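Local coordinates for exopolysaccharide biosynthesis protein (Pantoea stewartii subsp. stewartii DC283, PDB 6TGF), which modifies the glycan of the bacterial biofilm and is probably a hydrolase of its exopolysaccharide, built as a trimer with a bacteriophage tailspike-like parallel beta-helix fold, at residues B[472-478]-B[492-498]; B[459-464]-B[480-484]; B[445-451]-B[465-471]. All blocks are in the same frame, centred on the assembly; numbering follows the deposited sequence.

Contact 1 (B[472-478]-B[492-498]); sequences PLIAWHS and WIDNSEQ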
loop_
_atom_site.group_PDB
_atom_site.type_symbol
_atom_site.label_atom_id
_atom_site.label_comp_id
_atom_site.label_asym_id
_atom_site.label_seq_id
_atom_site.Cartn_x
_atom_site.Cartn_y
_atom_site.Cartn_z
ATOM N N PRO B 472 -5.653 -9.127 26.216
ATOM C CA PRO B 472 -4.858 -9.412 25.024
ATOM C C PRO B 472 -5.720 -9.537 23.760
ATOM O O PRO B 472 -6.893 -9.852 23.877
ATOM C CB PRO B 472 -4.196 -10.759 25.345
ATOM C CG PRO B 472 -5.162 -11.424 26.303
ATOM C CD PRO B 472 -5.747 -10.287 27.117
ATOM N N LEU B 473 -5.122 -9.271 22.597
ATOM C CA LEU B 473 -5.663 -9.698 21.281
ATOM C C LEU B 473 -5.648 -11.231 21.265
ATOM O O LEU B 473 -4.547 -11.806 21.379
ATOM C CB LEU B 473 -4.808 -9.106 20.154
ATOM C CG LEU B 473 -5.136 -9.586 18.740
ATOM C CD1 LEU B 473 -6.549 -9.192 18.338
ATOM C CD2 LEU B 473 -4.130 -9.043 17.737
ATOM N N ILE B 474 -6.823 -11.860 21.180
ATOM C CA ILE B 474 -6.969 -13.347 21.187
ATOM C C ILE B 474 -6.579 -13.871 19.800
ATOM O O ILE B 474 -7.288 -13.551 18.828
ATOM C CB ILE B 474 -8.397 -13.769 21.591
ATOM C CG1 ILE B 474 -8.809 -13.198 22.953
ATOM C CG2 ILE B 474 -8.542 -15.284 21.549
ATOM C CD1 ILE B 474 -7.986 -13.695 24.122
ATOM N N ALA B 475 -5.484 -14.633 19.721
ATOM C CA ALA B 475 -4.933 -15.215 18.474
ATOM C C ALA B 475 -4.647 -16.709 18.681
ATOM O O ALA B 475 -3.581 -17.174 18.232
ATOM C CB ALA B 475 -3.692 -14.456 18.069
ATOM N N TRP B 476 -5.577 -17.429 19.320
ATOM C CA TRP B 476 -5.450 -18.877 19.644
ATOM C C TRP B 476 -5.359 -19.686 18.345
ATOM O O TRP B 476 -6.220 -19.483 17.468
ATOM C CB TRP B 476 -6.619 -19.362 20.512
ATOM C CG TRP B 476 -6.745 -18.689 21.844
ATOM C CD1 TRP B 476 -5.752 -18.103 22.575
ATOM C CD2 TRP B 476 -7.944 -18.566 22.629
ATOM N NE1 TRP B 476 -6.255 -17.606 23.747
ATOM C CE2 TRP B 476 -7.595 -17.877 23.811
ATOM C CE3 TRP B 476 -9.275 -18.960 22.447
ATOM C CZ2 TRP B 476 -8.531 -17.578 24.801
ATOM C CZ3 TRP B 476 -10.199 -18.663 23.427
ATOM C CH2 TRP B 476 -9.829 -17.980 24.587
ATOM N N HIS B 477 -4.343 -20.550 18.229
ATOM C CA HIS B 477 -4.088 -21.439 17.060
ATOM C C HIS B 477 -3.900 -20.614 15.780
ATOM O O HIS B 477 -4.015 -21.201 14.688
ATOM C CB HIS B 477 -5.232 -22.451 16.882
ATOM C CG HIS B 477 -5.485 -23.312 18.073
ATOM N ND1 HIS B 477 -4.614 -24.310 18.464
ATOM C CD2 HIS B 477 -6.513 -23.341 18.948
ATOM C CE1 HIS B 477 -5.090 -24.907 19.538
ATOM N NE2 HIS B 477 -6.255 -24.333 19.854
ATOM N N SER B 478 -3.619 -19.311 15.898
ATOM C CA SER B 478 -3.546 -18.370 14.750
ATOM C C SER B 478 -2.135 -18.395 14.151
ATOM O O SER B 478 -1.163 -18.274 14.918
ATOM C CB SER B 478 -3.954 -16.978 15.153
ATOM O OG SER B 478 -4.343 -16.223 14.014
ATOM N N TRP B 492 -0.816 -7.129 25.123
ATOM C CA TRP B 492 -0.115 -8.295 24.518
ATOM C C TRP B 492 -1.030 -9.058 23.554
ATOM O O TRP B 492 -2.239 -8.763 23.506
ATOM C CB TRP B 492 0.473 -9.210 25.604
ATOM C CG TRP B 492 -0.520 -9.811 26.553
ATOM C CD1 TRP B 492 -1.294 -9.155 27.468
ATOM C CD2 TRP B 492 -0.806 -11.212 26.720
ATOM N NE1 TRP B 492 -2.059 -10.046 28.172
ATOM C CE2 TRP B 492 -1.780 -11.315 27.738
ATOM C CE3 TRP B 492 -0.351 -12.382 26.100
ATOM C CZ2 TRP B 492 -2.301 -12.544 28.145
ATOM C CZ3 TRP B 492 -0.865 -13.595 26.504
ATOM C CH2 TRP B 492 -1.826 -13.672 27.513
ATOM N N ILE B 493 -0.436 -9.981 22.792
ATOM C CA ILE B 493 -1.131 -10.897 21.841
ATOM C C ILE B 493 -1.021 -12.318 22.399
ATOM O O ILE B 493 0.116 -12.814 22.524
ATOM C CB ILE B 493 -0.529 -10.784 20.425
ATOM C CG1 ILE B 493 -0.571 -9.345 19.900
ATOM C CG2 ILE B 493 -1.215 -11.751 19.470
ATOM C CD1 ILE B 493 0.306 -9.102 18.692
ATOM N N ASP B 494 -2.159 -12.931 22.736
ATOM C CA ASP B 494 -2.246 -14.336 23.213
ATOM C C ASP B 494 -2.288 -15.253 21.985
ATOM O O ASP B 494 -3.378 -15.407 21.402
ATOM C CB ASP B 494 -3.453 -14.528 24.136
ATOM C CG ASP B 494 -3.487 -15.871 24.844
ATOM O OD1 ASP B 494 -2.726 -16.770 24.444
ATOM O OD2 ASP B 494 -4.278 -16.005 25.794
ATOM N N ASN B 495 -1.139 -15.826 21.611
ATOM C CA ASN B 495 -0.987 -16.741 20.448
ATOM C C ASN B 495 -0.829 -18.180 20.958
ATOM O O ASN B 495 -0.094 -18.958 20.321
ATOM C CB ASN B 495 0.182 -16.307 19.556
ATOM C CG ASN B 495 0.183 -16.954 18.186
ATOM O OD1 ASN B 495 1.215 -16.994 17.522
ATOM N ND2 ASN B 495 -0.959 -17.462 17.748
ATOM N N SER B 496 -1.514 -18.519 22.056
ATOM C CA SER B 496 -1.453 -19.843 22.734
ATOM C C SER B 496 -2.371 -20.836 22.011
ATOM O O SER B 496 -2.909 -20.474 20.947
ATOM C CB SER B 496 -1.809 -19.716 24.196
ATOM O OG SER B 496 -3.186 -19.409 24.362
ATOM N N GLU B 497 -2.535 -22.040 22.569
ATOM C CA GLU B 497 -3.336 -23.144 21.975
ATOM C C GLU B 497 -4.566 -23.422 22.848
ATOM O O GLU B 497 -4.870 -24.606 23.083
ATOM C CB GLU B 497 -2.453 -24.382 21.814
ATOM C CG GLU B 497 -1.264 -24.149 20.902
ATOM C CD GLU B 497 -0.502 -25.406 20.525
ATOM O OE1 GLU B 497 -0.525 -26.371 21.317
ATOM O OE2 GLU B 497 0.110 -25.419 19.436
ATOM N N GLN B 498 -5.248 -22.365 23.303
ATOM C CA GLN B 498 -6.538 -22.458 24.042
ATOM C C GLN B 498 -7.684 -22.611 23.036
ATOM O O GLN B 498 -7.512 -22.198 21.872
ATOM C CB GLN B 498 -6.766 -21.220 24.910
ATOM C CG GLN B 498 -5.824 -21.122 26.101
ATOM C CD GLN B 498 -6.388 -20.276 27.216
ATOM O OE1 GLN B 498 -7.353 -19.535 27.037
ATOM N NE2 GLN B 498 -5.783 -20.383 28.386
#
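Two successive coils of a right-handed parallel beta-helix meet here, 472-478 on one and 492-498 on the next, their backbones in step from P472 opposite W492 to A475 opposite N495. The ladder is short: L473 N donates to W492 O (3.1 Å), D494 N to L473 O (3.0 Å) and A475 N to D494 O (2.8 Å), so L473 pairs with I493 and I474 with D494. L473 and I493 point to the interior, where L473 CD2 lies 4.2 Å from I493 CG1 and A475 CB sits 3.9 Å from I493 CG2; L464 and L466 continue this apolar filling. The preceding coil is bonded too: I474 pairs through its backbone with G452 and I454, continuing the rung-on-rung stacking of tailspike-like beta-helices. Past the strands A475-S478 makes a type II turn. N495 ND2 plugs it, donating to A475 O (2.7 Å) and S478 O (3.0 Å), while N495 OD1 bonds to S510. H477 N then bonds to S496 O (3.1 Å), and E497 CA makes a CH-pi contact over the H477 ring, 3.9 Å from its centroid. On the outer face D494 OD1 accepts hydrogen bonds from S496 N (3.2 Å), an Asx turn, and from S496 OG (2.7 Å); D494 OD2 receives a weak bond from W476 NE1 (3.3 Å). Both tryptophans receive CH-pi contacts over a ring face: P472 CB stands 3.5 Å from the centroid of the W492 five-membered ring, and Q498 CB 3.6 Å from that of W476.

Contact 2 (B[459-464]-B[480-484]); sequences WIIDAL and LNTRQ
Strands 459-462 and 480-483 run parallel, their axes 4.6 Å apart at closest and 12° from aligned, with W459 beside L480, I460 beside N481, I461 beside T482 and D462 beside R483. N481 N donates to W459 O (2.9 Å), I461 N to N481 O (3.1 Å), R483 N to I461 O (3.0 Å) and A463 N to R483 O (3.1 Å). A463 (58/47) and Q484 (56/51) both take left-handed backbone angles and turn the corner together; a water there gives to R483 O (2.9 Å) and accepts from L464 N (2.8 Å). W459, I461, L480 and T482 share one face, where L480 CD2 lies 4.1 Å from W459 CB and 4.2 Å from I461 CD1. The other face carries I460, N481, D462 and R483. D462 (m, chi2 -28°) meets R483 (m, t, m, 169°) in a two-pronged salt bridge, NE to OD1 3.1 Å and NH2 to OD2 3.2 Å. D462 also binds R483 of the third subunit, and R483 binds D462 of the second, closing a ring of charges between the three chains. Stacked parallel rungs with aligned corners mark the parallel beta-helix, here with one sheet facing the trimer interior as in phage tailspikes.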
loop_
_atom_site.group_PDB
_atom_site.type_symbol
_atom_site.label_atom_id
_atom_site.label_comp_id
_atom_site.label_asym_id
_atom_site.label_seq_id
_atom_site.Cartn_x
_atom_site.Cartn_y
_atom_site.Cartn_z
ATOM N N TRP B 459 -2.365 -14.615 9.330
ATOM C CA TRP B 459 -2.183 -13.140 9.270
ATOM C C TRP B 459 -0.711 -12.787 9.038
ATOM O O TRP B 459 0.149 -13.339 9.750
ATOM C CB TRP B 459 -2.694 -12.488 10.559
ATOM C CG TRP B 459 -4.175 -12.582 10.761
ATOM C CD1 TRP B 459 -4.858 -13.580 11.392
ATOM C CD2 TRP B 459 -5.162 -11.619 10.351
ATOM N NE1 TRP B 459 -6.200 -13.310 11.396
ATOM C CE2 TRP B 459 -6.418 -12.113 10.765
ATOM C CE3 TRP B 459 -5.109 -10.394 9.675
ATOM C CZ2 TRP B 459 -7.604 -11.421 10.524
ATOM C CZ3 TRP B 459 -6.283 -9.713 9.434
ATOM C CH2 TRP B 459 -7.514 -10.222 9.854
ATOM N N ILE B 460 -0.450 -11.904 8.068
ATOM C CA ILE B 460 0.745 -11.009 8.052
ATOM C C ILE B 460 0.370 -9.773 8.876
ATOM O O ILE B 460 -0.673 -9.164 8.574
ATOM C CB ILE B 460 1.182 -10.639 6.619
ATOM C CG1 ILE B 460 1.710 -11.855 5.853
ATOM C CG2 ILE B 460 2.205 -9.508 6.646
ATOM C CD1 ILE B 460 1.969 -11.600 4.381
ATOM N N ILE B 461 1.173 -9.435 9.888
ATOM C CA ILE B 461 0.932 -8.268 10.791
ATOM C C ILE B 461 2.206 -7.417 10.844
ATOM O O ILE B 461 3.133 -7.782 11.589
ATOM C CB ILE B 461 0.472 -8.733 12.188
ATOM C CG1 ILE B 461 -0.705 -9.711 12.092
ATOM C CG2 ILE B 461 0.152 -7.533 13.069
ATOM C CD1 ILE B 461 -1.239 -10.195 13.425
ATOM N N ASP B 462 2.241 -6.332 10.063
ATOM C CA ASP B 462 3.320 -5.307 10.079
ATOM C C ASP B 462 2.825 -4.067 10.829
ATOM O O ASP B 462 1.730 -3.574 10.491
ATOM C CB ASP B 462 3.748 -4.905 8.666
ATOM C CG ASP B 462 4.476 -5.992 7.898
ATOM O OD1 ASP B 462 5.130 -6.842 8.542
ATOM O OD2 ASP B 462 4.387 -5.977 6.656
ATOM N N ALA B 463 3.612 -3.590 11.797
ATOM C CA ALA B 463 3.431 -2.301 12.504
ATOM C C ALA B 463 2.053 -2.246 13.176
ATOM O O ALA B 463 1.356 -1.222 13.025
ATOM C CB ALA B 463 3.626 -1.160 11.534
ATOM N N LEU B 464 1.671 -3.310 13.890
ATOM C CA LEU B 464 0.507 -3.293 14.816
ATOM C C LEU B 464 0.991 -2.762 16.169
ATOM O O LEU B 464 2.036 -3.238 16.651
ATOM C CB LEU B 464 -0.096 -4.697 14.946
ATOM C CG LEU B 464 -1.354 -4.798 15.813
ATOM C CD1 LEU B 464 -2.503 -3.994 15.219
ATOM C CD2 LEU B 464 -1.769 -6.249 16.003
ATOM N N LEU B 480 0.533 -16.649 12.648
ATOM C CA LEU B 480 0.980 -15.232 12.566
ATOM C C LEU B 480 2.345 -15.151 11.873
ATOM O O LEU B 480 3.165 -16.069 12.062
ATOM C CB LEU B 480 1.040 -14.634 13.975
ATOM C CG LEU B 480 -0.230 -14.780 14.814
ATOM C CD1 LEU B 480 -0.121 -13.964 16.094
ATOM C CD2 LEU B 480 -1.468 -14.367 14.028
ATOM N N ASN B 481 2.555 -14.082 11.099
ATOM C CA ASN B 481 3.820 -13.753 10.390
ATOM C C ASN B 481 4.055 -12.244 10.553
ATOM O O ASN B 481 3.540 -11.471 9.720
ATOM C CB ASN B 481 3.754 -14.212 8.929
ATOM C CG ASN B 481 5.107 -14.302 8.257
ATOM O OD1 ASN B 481 6.068 -13.667 8.688
ATOM N ND2 ASN B 481 5.190 -15.088 7.197
ATOM N N THR B 482 4.777 -11.838 11.604
ATOM C CA THR B 482 4.711 -10.461 12.169
ATOM C C THR B 482 6.066 -9.751 12.077
ATOM O O THR B 482 7.107 -10.435 12.122
ATOM C CB THR B 482 4.204 -10.487 13.618
ATOM O OG1 THR B 482 5.280 -10.853 14.482
ATOM C CG2 THR B 482 3.048 -11.443 13.822
ATOM N N ARG B 483 6.030 -8.418 11.964
ATOM C CA ARG B 483 7.208 -7.516 12.083
ATOM C C ARG B 483 6.818 -6.262 12.873
ATOM O O ARG B 483 5.714 -5.733 12.638
ATOM C CB ARG B 483 7.738 -7.102 10.708
ATOM C CG ARG B 483 8.335 -8.240 9.894
ATOM C CD ARG B 483 9.026 -7.723 8.646
ATOM N NE ARG B 483 8.102 -7.005 7.778
ATOM C CZ ARG B 483 8.456 -6.267 6.731
ATOM N NH1 ARG B 483 9.731 -6.131 6.403
ATOM N NH2 ARG B 483 7.527 -5.658 6.016
ATOM N N GLN B 484 7.704 -5.815 13.769
ATOM C CA GLN B 484 7.627 -4.510 14.481
ATOM C C GLN B 484 6.282 -4.390 15.211
ATOM O O GLN B 484 5.600 -3.359 15.040
ATOM C CB GLN B 484 7.853 -3.365 13.490
ATOM C CG GLN B 484 8.372 -2.090 14.141
ATOM C CD GLN B 484 8.589 -0.979 13.143
ATOM O OE1 GLN B 484 9.714 -0.689 12.742
ATOM N NE2 GLN B 484 7.502 -0.350 12.724
HETATM O O HOH W 1 3.141 -5.743 13.965
#

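Contact 3 (B[445-451]-B[465-471]); sequences IEHCDNP and SLEDCKN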
loop_
_atom_site.group_PDB
_atom_site.type_symbol
_atom_site.label_atom_id
_atom_site.label_comp_id
_atom_site.label_asym_id
_atom_site.label_seq_id
_atom_site.Cartn_x
_atom_site.Cartn_y
_atom_site.Cartn_z
ATOM N N ILE B 445 -4.281 0.251 18.224
ATOM C CA ILE B 445 -5.434 0.007 19.142
ATOM C C ILE B 445 -4.999 0.432 20.549
ATOM O O ILE B 445 -4.194 -0.293 21.163
ATOM C CB ILE B 445 -5.905 -1.462 19.086
ATOM C CG1 ILE B 445 -6.276 -1.883 17.661
ATOM C CG2 ILE B 445 -7.052 -1.697 20.059
ATOM C CD1 ILE B 445 -6.429 -3.377 17.473
ATOM N N GLU B 446 -5.502 1.577 21.019
ATOM C CA GLU B 446 -5.076 2.221 22.290
ATOM C C GLU B 446 -6.277 2.336 23.232
ATOM O O GLU B 446 -7.350 2.766 22.772
ATOM C CB GLU B 446 -4.477 3.602 22.014
ATOM C CG GLU B 446 -3.549 3.636 20.814
ATOM C CD GLU B 446 -2.700 4.890 20.727
ATOM O OE1 GLU B 446 -1.840 5.077 21.612
ATOM O OE2 GLU B 446 -2.908 5.682 19.785
ATOM N N HIS B 447 -6.090 1.957 24.501
ATOM C CA HIS B 447 -7.065 2.137 25.612
ATOM C C HIS B 447 -8.377 1.399 25.304
ATOM O O HIS B 447 -9.423 1.827 25.825
ATOM C CB HIS B 447 -7.284 3.635 25.877
ATOM C CG HIS B 447 -6.043 4.457 25.760
ATOM N ND1 HIS B 447 -5.034 4.417 26.704
ATOM C CD2 HIS B 447 -5.639 5.333 24.813
ATOM C CE1 HIS B 447 -4.066 5.236 26.345
ATOM N NE2 HIS B 447 -4.413 5.812 25.188
ATOM N N CYS B 448 -8.317 0.325 24.507
ATOM C CA CYS B 448 -9.475 -0.530 24.130
ATOM C C CYS B 448 -9.443 -1.814 24.968
ATOM O O CYS B 448 -8.380 -2.458 25.013
ATOM C CB CYS B 448 -9.456 -0.876 22.645
ATOM S SG CYS B 448 -9.586 0.567 21.557
ATOM N N ASP B 449 -10.565 -2.165 25.602
ATOM C CA ASP B 449 -10.668 -3.311 26.547
ATOM C C ASP B 449 -10.349 -4.621 25.821
ATOM O O ASP B 449 -9.612 -5.443 26.396
ATOM C CB ASP B 449 -12.049 -3.383 27.205
ATOM C CG ASP B 449 -12.195 -2.496 28.431
ATOM O OD1 ASP B 449 -11.308 -1.644 28.654
ATOM O OD2 ASP B 449 -13.200 -2.661 29.151
ATOM N N ASN B 450 -10.881 -4.800 24.608
ATOM C CA ASN B 450 -10.789 -6.063 23.827
ATOM C C ASN B 450 -10.321 -5.750 22.408
ATOM O O ASN B 450 -11.142 -5.533 21.520
ATOM C CB ASN B 450 -12.124 -6.811 23.832
ATOM C CG ASN B 450 -12.559 -7.213 25.226
ATOM O OD1 ASN B 450 -11.921 -8.046 25.864
ATOM N ND2 ASN B 450 -13.640 -6.622 25.708
ATOM N N PRO B 451 -8.990 -5.697 22.161
ATOM C CA PRO B 451 -8.452 -5.652 20.800
ATOM C C PRO B 451 -9.151 -6.647 19.861
ATOM O O PRO B 451 -9.282 -6.346 18.688
ATOM C CB PRO B 451 -6.977 -6.014 21.012
ATOM C CG PRO B 451 -6.663 -5.439 22.378
ATOM C CD PRO B 451 -7.932 -5.639 23.182
ATOM N N SER B 465 0.271 -1.789 16.732
ATOM C CA SER B 465 0.533 -1.200 18.069
ATOM C C SER B 465 -0.684 -1.423 18.970
ATOM O O SER B 465 -1.774 -0.944 18.613
ATOM C CB SER B 465 0.874 0.262 17.961
ATOM O OG SER B 465 2.078 0.445 17.230
ATOM N N LEU B 466 -0.498 -2.155 20.070
ATOM C CA LEU B 466 -1.473 -2.268 21.187
ATOM C C LEU B 466 -0.882 -1.542 22.400
ATOM O O LEU B 466 0.207 -1.944 22.846
ATOM C CB LEU B 466 -1.737 -3.747 21.489
ATOM C CG LEU B 466 -2.173 -4.602 20.300
ATOM C CD1 LEU B 466 -2.131 -6.080 20.653
ATOM C CD2 LEU B 466 -3.563 -4.210 19.825
ATOM N N GLU B 467 -1.554 -0.492 22.882
ATOM C CA GLU B 467 -1.098 0.344 24.026
ATOM C C GLU B 467 -2.229 0.471 25.052
ATOM O O GLU B 467 -3.323 0.920 24.670
ATOM C CB GLU B 467 -0.650 1.725 23.542
ATOM C CG GLU B 467 0.576 1.689 22.644
ATOM C CD GLU B 467 1.310 3.014 22.510
ATOM O OE1 GLU B 467 2.453 3.006 22.002
ATOM O OE2 GLU B 467 0.739 4.055 22.909
ATOM N N ASP B 468 -1.964 0.070 26.299
ATOM C CA ASP B 468 -2.870 0.242 27.467
ATOM C C ASP B 468 -4.208 -0.458 27.198
ATOM O O ASP B 468 -5.254 0.093 27.589
ATOM C CB ASP B 468 -3.061 1.725 27.795
ATOM C CG ASP B 468 -3.794 1.975 29.103
ATOM O OD1 ASP B 468 -3.415 1.352 30.115
ATOM O OD2 ASP B 468 -4.746 2.779 29.096
ATOM N N CYS B 469 -4.172 -1.636 26.569
ATOM C CA CYS B 469 -5.364 -2.480 26.285
ATOM C C CYS B 469 -5.549 -3.482 27.429
ATOM O O CYS B 469 -4.606 -4.253 27.697
ATOM C CB CYS B 469 -5.232 -3.183 24.941
ATOM S SG CYS B 469 -5.418 -2.048 23.542
ATOM N N LYS B 470 -6.719 -3.452 28.075
ATOM C CA LYS B 470 -7.032 -4.228 29.307
ATOM C C LYS B 470 -6.729 -5.712 29.077
ATOM O O LYS B 470 -6.063 -6.318 29.939
ATOM C CB LYS B 470 -8.499 -4.037 29.704
ATOM C CG LYS B 470 -8.888 -4.665 31.035
ATOM C CD LYS B 470 -10.342 -4.477 31.391
ATOM C CE LYS B 470 -10.723 -5.180 32.674
ATOM N NZ LYS B 470 -12.109 -4.854 33.079
ATOM N N ASN B 471 -7.201 -6.264 27.955
ATOM C CA ASN B 471 -7.113 -7.712 27.628
ATOM C C ASN B 471 -6.196 -7.907 26.425
ATOM O O ASN B 471 -5.943 -6.967 25.672
ATOM C CB ASN B 471 -8.502 -8.301 27.376
ATOM C CG ASN B 471 -9.392 -8.223 28.598
ATOM O OD1 ASN B 471 -9.048 -8.753 29.652
ATOM N ND2 ASN B 471 -10.530 -7.563 28.471
#
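The P451 ring is the bump of this contact: it packs into the notch between L466 and C469, with P451 CB 4.0 Å from L466 CD2 and P451 CG 3.7 Å from C469 CB. The L466 side chain also meets I445, CD2 lying 3.7 Å from I445 CB, and C469 SG fills the bend of the neighbouring coil, 3.2 Å from I445 O, 3.9 Å from I445 CG2 and 4.3 Å from C448 CB. Backbone hydrogen bonds hold the strands in step: I445 N to S465 O (2.8 Å), E467 N to I445 O (3.2 Å), H447 N to E467 O (3.0 Å). The two chains then bend alike, H447 (60/27) and D468 (59/39) both adopting left-handed angles. Such equivalent turns piled on one another are what the coils of a right-handed parallel beta-helix produce at a corner, each bend nesting on the one before. Outside the bend H447 ND1 bonds to D468 OD2 (2.9 Å), and the H447 ring stacks on that of H423 of the preceding coil. E446 and E467 lie alongside on the outer face with E446 OE1 only 3.1 Å from E467 OE2, two like charges; E446 OE2 is held by Q422, and a bound 1,2-ethanediol lies about 3 Å from the E446 side chain. At the far end N471 N reaches D449 O (3.0 Å), and N471 ND2 adds weak bonds to D449 O (3.1 Å) and N450 OD1 (3.0 Å), while D449 OD1 rests 3.8 Å from K470 CB.

The three contacts belong to consecutive coils of one beta-helix. Strand 458-467 serves both contact 2 and contact 3, whose centres lie about 17 Å apart and which adjoin through L464 and S465. Contact 1 is about 14 Å from each, centre to centre, and packs on both across the helix interior: L473 CD2 is 4.0 Å from L464 CD2 of contact 2, and I493 CG1 is 3.7 Å from L466 CD1 of contact 3. Contact 2 lies on the trimer interface, while no other chain touches contact 1. Ethanediol, probably from the crystallisation liquor, lies near E446 of contact 3; in contact 1 the W492 side chain is about 6 Å from bound ethanediol.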